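Local coordinates for protein probable transcriptional regulator (Pseudomonas aeruginosa, PDB 2ESN) that is a probable LysR-family transcriptional regulator, presumably binding DNA through its helix-turn-helix domain under the control of a small effector held by its substrate-binding domain, at residues Val179-Arg184 / His255-Leu260; Val231-Val236 / Leu240-Ser245. All blocks are in the same frame, centred on the assembly; numbering follows the deposited sequence.

Interaction 1 of 2, residues Val179-Arg184 / His255-Leu260; sequences VVVARR and HAARAL
Two valine torsions aim methyl groups at the CB of Ala257. In Val181, chi1 of 164° sets CG2 anti to the carbonyl carbon, while in Val179, chi1 of -68° places CG2 between the backbone N and the carbonyl carbon, and both methyls arrive at the alanine. This is strand-on-helix packing in the LysR substrate-binding domain, which belongs to the periplasmic-binding-protein clan: strand 168-183 packs against helix 254-264, and the alternate residues 179 and 181 turn the same face to the helix. Their backbones are held by the neighbouring strands, Val179 pairing with Ala252 and Val181 with Leu250. Branching at CB suits valine to a strand, since it fills the sheet surface close to the backbone. Alanine suits the helix position for the complementary reason: with a single methyl to accommodate, the helix can settle close, and the CA atoms of Val181 and Ala257 are 7.2 Å apart. All three residues are buried, and dispersion between methyl groups is what joins the segments. Leu268 of strand 266-269 adds its side chain beside Val179 and Ala257, and Leu266 touches Val181, so the small contact belongs to a larger apolar layer. The two methyls meet Ala257 unequally: CB stands 4.1 Å from Val179 CG2 but 3.5 Å from Val181 CG2.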
ATOM      1  N   VAL C 179     -12.447 -20.471  30.387  1.00 34.90           N
ATOM      2  CA  VAL C 179     -13.584 -21.055  31.017  1.00 33.34           C
ATOM      3  C   VAL C 179     -14.772 -20.881  30.059  1.00 32.91           C
ATOM      4  O   VAL C 179     -14.649 -20.170  29.100  1.00 32.28           O
ATOM      5  CB  VAL C 179     -13.881 -20.421  32.407  1.00 33.28           C
ATOM      6  CG1 VAL C 179     -12.789 -20.758  33.405  1.00 33.27           C
ATOM      7  CG2 VAL C 179     -14.135 -18.866  32.321  1.00 32.59           C
ATOM      8  N   VAL C 180     -15.869 -21.598  30.322  1.00 32.17           N
ATOM      9  CA  VAL C 180     -17.132 -21.568  29.585  1.00 30.63           C
ATOM     10  C   VAL C 180     -18.022 -20.684  30.443  1.00 31.46           C
ATOM     11  O   VAL C 180     -18.126 -20.878  31.659  1.00 29.07           O
ATOM     12  CB  VAL C 180     -17.747 -22.982  29.418  1.00 31.09           C
ATOM     13  CG1 VAL C 180     -19.138 -22.913  28.743  1.00 29.17           C
ATOM     14  CG2 VAL C 180     -16.811 -23.832  28.536  1.00 28.86           C
ATOM     15  N   VAL C 181     -18.633 -19.713  29.766  1.00 30.77           N
ATOM     16  CA  VAL C 181     -19.458 -18.719  30.334  1.00 31.66           C
ATOM     17  C   VAL C 181     -20.842 -18.893  29.737  1.00 30.66           C
ATOM     18  O   VAL C 181     -20.951 -19.157  28.549  1.00 30.90           O
ATOM     19  CB  VAL C 181     -18.855 -17.331  29.887  1.00 31.83           C
ATOM     20  CG1 VAL C 181     -19.820 -16.239  30.079  1.00 32.42           C
ATOM     21  CG2 VAL C 181     -17.460 -17.072  30.579  1.00 32.55           C
ATOM     22  N   ALA C 182     -21.891 -18.798  30.574  1.00 31.60           N
ATOM     23  CA  ALA C 182     -23.297 -18.742  30.131  1.00 31.05           C
ATOM     24  C   ALA C 182     -23.968 -17.682  30.935  1.00 31.70           C
ATOM     25  O   ALA C 182     -23.455 -17.319  31.975  1.00 29.75           O
ATOM     26  CB  ALA C 182     -23.986 -20.041  30.412  1.00 31.63           C
ATOM     27  N   ARG C 183     -25.131 -17.199  30.470  1.00 32.54           N
ATOM     28  CA  ARG C 183     -25.970 -16.392  31.338  1.00 32.70           C
ATOM     29  C   ARG C 183     -26.166 -17.155  32.668  1.00 33.28           C
ATOM     30  O   ARG C 183     -26.146 -18.428  32.716  1.00 32.82           O
ATOM     31  CB  ARG C 183     -27.306 -16.045  30.681  1.00 32.17           C
ATOM     32  CG  ARG C 183     -28.242 -17.242  30.337  1.00 32.72           C
ATOM     33  CD  ARG C 183     -29.657 -16.776  30.572  1.00 40.19           C
ATOM     34  NE  ARG C 183     -30.035 -15.748  29.648  1.00 41.95           N
ATOM     35  CZ  ARG C 183     -30.529 -14.540  29.894  1.00 41.09           C
ATOM     36  NH1 ARG C 183     -30.813 -13.807  28.833  1.00 40.30           N
ATOM     37  NH2 ARG C 183     -30.726 -14.056  31.111  1.00 39.69           N
ATOM     38  N   ARG C 184     -26.296 -16.402  33.754  1.00 30.80           N
ATOM     39  CA  ARG C 184     -26.382 -16.977  35.075  1.00 31.06           C
ATOM     40  C   ARG C 184     -27.534 -17.988  35.195  1.00 30.94           C
ATOM     41  O   ARG C 184     -27.377 -19.059  35.778  1.00 30.74           O
ATOM     42  CB  ARG C 184     -26.616 -15.875  36.118  1.00 31.37           C
ATOM     43  CG  ARG C 184     -26.455 -16.481  37.557  1.00 39.96           C
ATOM     44  CD  ARG C 184     -26.345 -15.408  38.630  1.00 52.21           C
ATOM     45  NE  ARG C 184     -24.979 -14.884  38.590  1.00 59.26           N
ATOM     46  CZ  ARG C 184     -24.612 -13.624  38.359  1.00 58.05           C
ATOM     47  NH1 ARG C 184     -25.528 -12.645  38.194  1.00 55.50           N
ATOM     48  NH2 ARG C 184     -23.299 -13.373  38.314  1.00 53.74           N
ATOM     49  N   HIS C 255      -9.734 -14.392  33.398  1.00 31.29           N
ATOM     50  CA  HIS C 255      -9.488 -13.084  33.950  1.00 30.85           C
ATOM     51  C   HIS C 255     -10.563 -12.127  33.484  1.00 31.17           C
ATOM     52  O   HIS C 255     -11.024 -11.337  34.271  1.00 31.71           O
ATOM     53  CB  HIS C 255      -8.112 -12.573  33.452  1.00 32.30           C
ATOM     54  CG  HIS C 255      -7.646 -11.295  34.117  1.00 34.29           C
ATOM     55  ND1 HIS C 255      -7.453 -11.186  35.484  1.00 33.74           N
ATOM     56  CD2 HIS C 255      -7.280 -10.102  33.590  1.00 31.58           C
ATOM     57  CE1 HIS C 255      -7.005  -9.976  35.764  1.00 34.77           C
ATOM     58  NE2 HIS C 255      -6.908  -9.294  34.632  1.00 33.71           N
ATOM     59  N   ALA C 256     -10.963 -12.178  32.195  1.00 29.92           N
ATOM     60  CA  ALA C 256     -12.014 -11.261  31.697  1.00 29.69           C
ATOM     61  C   ALA C 256     -13.456 -11.632  32.162  1.00 29.22           C
ATOM     62  O   ALA C 256     -14.288 -10.764  32.549  1.00 27.52           O
ATOM     63  CB  ALA C 256     -11.928 -11.120  30.155  1.00 30.27           C
ATOM     64  N   ALA C 257     -13.765 -12.918  32.104  1.00 28.23           N
ATOM     65  CA  ALA C 257     -15.073 -13.385  32.477  1.00 28.99           C
ATOM     66  C   ALA C 257     -15.319 -13.076  33.965  1.00 30.00           C
ATOM     67  O   ALA C 257     -16.422 -12.624  34.345  1.00 29.61           O
ATOM     68  CB  ALA C 257     -15.183 -14.941  32.201  1.00 29.27           C
ATOM     69  N   ARG C 258     -14.319 -13.326  34.815  1.00 31.44           N
ATOM     70  CA  ARG C 258     -14.451 -12.908  36.243  1.00 33.32           C
ATOM     71  C   ARG C 258     -14.705 -11.438  36.457  1.00 32.34           C
ATOM     72  O   ARG C 258     -15.497 -11.101  37.301  1.00 33.52           O
ATOM     73  CB  ARG C 258     -13.222 -13.270  37.046  1.00 35.42           C
ATOM     74  CG  ARG C 258     -13.063 -14.742  37.247  1.00 40.37           C
ATOM     75  CD  ARG C 258     -11.791 -15.036  38.053  1.00 48.51           C
ATOM     76  NE  ARG C 258     -12.206 -15.496  39.372  1.00 63.52           N
ATOM     77  CZ  ARG C 258     -12.486 -14.709  40.418  1.00 68.92           C
ATOM     78  NH1 ARG C 258     -12.885 -15.269  41.556  1.00 70.29           N
ATOM     79  NH2 ARG C 258     -12.350 -13.374  40.345  1.00 71.23           N
ATOM     80  N   ALA C 259     -14.035 -10.563  35.711  1.00 31.32           N
ATOM     81  CA  ALA C 259     -14.277  -9.106  35.804  1.00 31.01           C
ATOM     82  C   ALA C 259     -15.694  -8.675  35.379  1.00 30.18           C
ATOM     83  O   ALA C 259     -16.247  -7.634  35.802  1.00 30.71           O
ATOM     84  CB  ALA C 259     -13.246  -8.378  34.952  1.00 32.09           C
ATOM     85  N   LEU C 260     -16.307  -9.438  34.486  1.00 30.68           N
ATOM     86  CA  LEU C 260     -17.627  -9.046  34.047  1.00 29.19           C
ATOM     87  C   LEU C 260     -18.763  -9.924  34.586  1.00 28.77           C
ATOM     88  O   LEU C 260     -19.885  -9.707  34.200  1.00 30.50           O
ATOM     89  CB  LEU C 260     -17.663  -8.956  32.497  1.00 30.30           C
ATOM     90  CG  LEU C 260     -16.948  -7.730  31.898  1.00 32.86           C
ATOM     91  CD1 LEU C 260     -17.208  -7.621  30.361  1.00 24.11           C
ATOM     92  CD2 LEU C 260     -17.409  -6.428  32.622  1.00 32.96           C
TER

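Interaction 2 of 2, residues Val231-Val236 / Leu240-Ser245; sequences VQLPTV and LFLAGS
The flat group at the join between Val236 and Leu240 is the carbonyl of Val236, and the Leu240 N-H approaches its oxygen from a direction tilted 19° out of the carbonyl plane. At Val236 O the C=O...N angle is 160°, a nearly head-on approach to the carbonyl. Leu240 N lies 2.9 Å from Val236 O. The leucine side chain also comes up to this oxygen, with Leu240 CG 3.4 Å from Val236 O: because CG sits beside the backbone N of its own residue, it comes to the same oxygen. The two side chains run side by side in the same direction, Val236 CG1 meeting Leu240 CD1 at 4.1 Å. Leu240 donates to the residue four positions earlier, the i to i+4 pattern, which makes this an opening bond of helix 236-244. Thr235 occupies the N-cap position without a capping bond from its side chain; instead Asp109 OD1 accepts from Val236 N, giving this early helical amide a carboxylate partner.

The helix is the connection of a beta-alpha-beta crossover: it leaves strand 228-233 and leads to strand 249-253, and both strands pair in parallel with strand 202-206. Where it passes back over the sheet, Leu242 and Val231 reach toward each other tip to tip. A chi1 of 167° carries Leu242 CG anti to its backbone N, and the extended chain delivers CD2 onto the valine fork. Leu242 CD2 is 3.9 Å from Val231 CB and lies nearly as close to both valine methyls, straddled by the branch. Leucine has the length to bridge from helix to sheet, whereas the shorter valine keeps its bulk near the strand. Two residues along, Leu233 adds a looser touch, its CD2 4.5 Å from Leu242 CD2. Val231 and Gln232 also pair in a parallel beta ladder with a strand of the second subunit, so the sheet runs on across the interface.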
ATOM      1  N   VAL C 231     -22.489 -16.223  16.528  1.00 29.23           N
ATOM      2  CA  VAL C 231     -21.859 -14.909  16.350  1.00 27.50           C
ATOM      3  C   VAL C 231     -20.344 -15.037  16.462  1.00 29.08           C
ATOM      4  O   VAL C 231     -19.863 -15.697  17.384  1.00 28.18           O
ATOM      5  CB  VAL C 231     -22.356 -13.884  17.471  1.00 28.56           C
ATOM      6  CG1 VAL C 231     -21.791 -12.465  17.234  1.00 25.62           C
ATOM      7  CG2 VAL C 231     -23.892 -13.824  17.547  1.00 26.29           C
ATOM      8  N   GLN C 232     -19.605 -14.363  15.564  1.00 27.75           N
ATOM      9  CA  GLN C 232     -18.178 -14.139  15.722  1.00 31.33           C
ATOM     10  C   GLN C 232     -17.998 -12.650  15.908  1.00 30.37           C
ATOM     11  O   GLN C 232     -18.682 -11.856  15.248  1.00 29.49           O
ATOM     12  CB  GLN C 232     -17.398 -14.579  14.474  1.00 30.72           C
ATOM     13  CG  GLN C 232     -17.323 -16.098  14.339  1.00 37.59           C
ATOM     14  CD  GLN C 232     -16.800 -16.585  12.945  1.00 35.30           C
ATOM     15  OE1 GLN C 232     -16.167 -17.653  12.849  1.00 43.94           O
ATOM     16  NE2 GLN C 232     -17.137 -15.859  11.900  1.00 34.23           N
ATOM     17  N   LEU C 233     -17.083 -12.253  16.789  1.00 30.61           N
ATOM     18  CA  LEU C 233     -16.803 -10.798  16.983  1.00 30.92           C
ATOM     19  C   LEU C 233     -15.414 -10.726  17.537  1.00 31.04           C
ATOM     20  O   LEU C 233     -14.899 -11.718  18.033  1.00 30.63           O
ATOM     21  CB  LEU C 233     -17.809 -10.099  17.937  1.00 29.75           C
ATOM     22  CG  LEU C 233     -17.930 -10.513  19.421  1.00 32.31           C
ATOM     23  CD1 LEU C 233     -18.832  -9.504  20.210  1.00 25.15           C
ATOM     24  CD2 LEU C 233     -18.475 -11.960  19.578  1.00 30.91           C
ATOM     25  N   PRO C 234     -14.758  -9.588  17.351  1.00 31.57           N
ATOM     26  CA  PRO C 234     -13.354  -9.468  17.712  1.00 31.86           C
ATOM     27  C   PRO C 234     -13.135  -9.108  19.192  1.00 31.88           C
ATOM     28  O   PRO C 234     -11.987  -9.156  19.671  1.00 32.64           O
ATOM     29  CB  PRO C 234     -12.876  -8.307  16.788  1.00 32.15           C
ATOM     30  CG  PRO C 234     -14.083  -7.815  16.047  1.00 32.99           C
ATOM     31  CD  PRO C 234     -15.279  -8.381  16.665  1.00 31.25           C
ATOM     32  N   THR C 235     -14.206  -8.739  19.907  1.00 30.80           N
ATOM     33  CA  THR C 235     -14.148  -8.208  21.287  1.00 32.40           C
ATOM     34  C   THR C 235     -14.642  -9.272  22.292  1.00 31.90           C
ATOM     35  O   THR C 235     -15.840  -9.588  22.267  1.00 31.41           O
ATOM     36  CB  THR C 235     -15.315  -7.204  21.537  1.00 34.16           C
ATOM     37  OG1 THR C 235     -15.830  -6.599  20.351  1.00 40.17           O
ATOM     38  CG2 THR C 235     -15.130  -6.298  22.647  1.00 32.84           C
ATOM     39  N   VAL C 236     -13.789  -9.699  23.231  1.00 31.47           N
ATOM     40  CA  VAL C 236     -14.147 -10.518  24.399  1.00 30.50           C
ATOM     41  C   VAL C 236     -15.125  -9.799  25.332  1.00 30.27           C
ATOM     42  O   VAL C 236     -16.108 -10.392  25.806  1.00 29.49           O
ATOM     43  CB  VAL C 236     -12.898 -10.918  25.216  1.00 31.20           C
ATOM     44  CG1 VAL C 236     -13.230 -12.018  26.252  1.00 32.92           C
ATOM     45  CG2 VAL C 236     -11.942 -11.507  24.340  1.00 36.55           C
ATOM     46  N   LEU C 240     -18.868 -11.119  26.292  1.00 26.16           N
ATOM     47  CA  LEU C 240     -19.283 -11.489  27.646  1.00 26.18           C
ATOM     48  C   LEU C 240     -20.670 -10.910  27.892  1.00 26.37           C
ATOM     49  O   LEU C 240     -21.555 -11.623  28.371  1.00 26.18           O
ATOM     50  CB  LEU C 240     -18.232 -10.990  28.675  1.00 24.86           C
ATOM     51  CG  LEU C 240     -16.986 -11.866  28.707  1.00 24.10           C
ATOM     52  CD1 LEU C 240     -15.787 -11.133  29.280  1.00 22.03           C
ATOM     53  CD2 LEU C 240     -17.249 -13.111  29.546  1.00 26.70           C
ATOM     54  N   PHE C 241     -20.936  -9.676  27.469  1.00 27.76           N
ATOM     55  CA  PHE C 241     -22.323  -9.173  27.585  1.00 28.97           C
ATOM     56  C   PHE C 241     -23.315  -9.889  26.670  1.00 30.39           C
ATOM     57  O   PHE C 241     -24.495 -10.088  27.041  1.00 29.07           O
ATOM     58  CB  PHE C 241     -22.435  -7.656  27.351  1.00 30.77           C
ATOM     59  CG  PHE C 241     -21.906  -6.847  28.510  1.00 31.91           C
ATOM     60  CD1 PHE C 241     -20.605  -6.350  28.480  1.00 29.90           C
ATOM     61  CD2 PHE C 241     -22.734  -6.605  29.635  1.00 33.33           C
ATOM     62  CE1 PHE C 241     -20.122  -5.559  29.568  1.00 35.43           C
ATOM     63  CE2 PHE C 241     -22.284  -5.868  30.733  1.00 31.92           C
ATOM     64  CZ  PHE C 241     -20.967  -5.331  30.705  1.00 31.90           C
ATOM     65  N   LEU C 242     -22.853 -10.260  25.482  1.00 29.29           N
ATOM     66  CA  LEU C 242     -23.696 -11.047  24.595  1.00 29.52           C
ATOM     67  C   LEU C 242     -24.154 -12.373  25.263  1.00 28.64           C
ATOM     68  O   LEU C 242     -25.324 -12.734  25.256  1.00 27.40           O
ATOM     69  CB  LEU C 242     -22.919 -11.327  23.289  1.00 30.45           C
ATOM     70  CG  LEU C 242     -23.543 -12.414  22.359  1.00 31.90           C
ATOM     71  CD1 LEU C 242     -24.937 -11.931  21.826  1.00 29.69           C
ATOM     72  CD2 LEU C 242     -22.599 -12.682  21.201  1.00 26.48           C
ATOM     73  N   ALA C 243     -23.211 -13.094  25.831  1.00 29.58           N
ATOM     74  CA  ALA C 243     -23.479 -14.327  26.605  1.00 30.20           C
ATOM     75  C   ALA C 243     -24.455 -14.209  27.782  1.00 31.82           C
ATOM     76  O   ALA C 243     -25.166 -15.199  28.104  1.00 31.57           O
ATOM     77  CB  ALA C 243     -22.180 -14.894  27.093  1.00 28.14           C
ATOM     78  N   GLY C 244     -24.448 -13.040  28.468  1.00 32.07           N
ATOM     79  CA  GLY C 244     -25.372 -12.718  29.550  1.00 30.49           C
ATOM     80  C   GLY C 244     -26.787 -12.380  29.100  1.00 32.07           C
ATOM     81  O   GLY C 244     -27.700 -12.424  29.912  1.00 34.30           O
ATOM     82  N   SER C 245     -26.987 -12.060  27.820  1.00 31.87           N
ATOM     83  CA  SER C 245     -28.321 -11.803  27.271  1.00 31.95           C
ATOM     84  C   SER C 245     -28.856 -12.902  26.332  1.00 30.59           C
ATOM     85  O   SER C 245     -29.915 -12.725  25.786  1.00 31.61           O
ATOM     86  CB  SER C 245     -28.422 -10.446  26.561  1.00 32.92           C
ATOM     87  OG  SER C 245     -28.435  -9.395  27.538  1.00 35.55           O
TER

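Interaction 2 lies inside the chain loop that interaction 1 closes, and their centres are about 11 Å apart. Both pack a helix against one mixed sheet of the substrate-binding domain, and the two helices touch each other: Leu240 CD1 sits 3.6 Å from Ala256 O and its side chain also meets Ala257. At the C-terminal end of strand 168-183, Arg183 CB packs 3.5 Å from Ala243 O. The two contacts also share the subunit interface. Ala259 and Leu260 lie against Phe241 of the second subunit, while Phe241 of this chain packs on Leu260 there and meets Phe113 of that subunit edge-to-face. Buried packing inside the domain thus adjoins the contact with the second subunit.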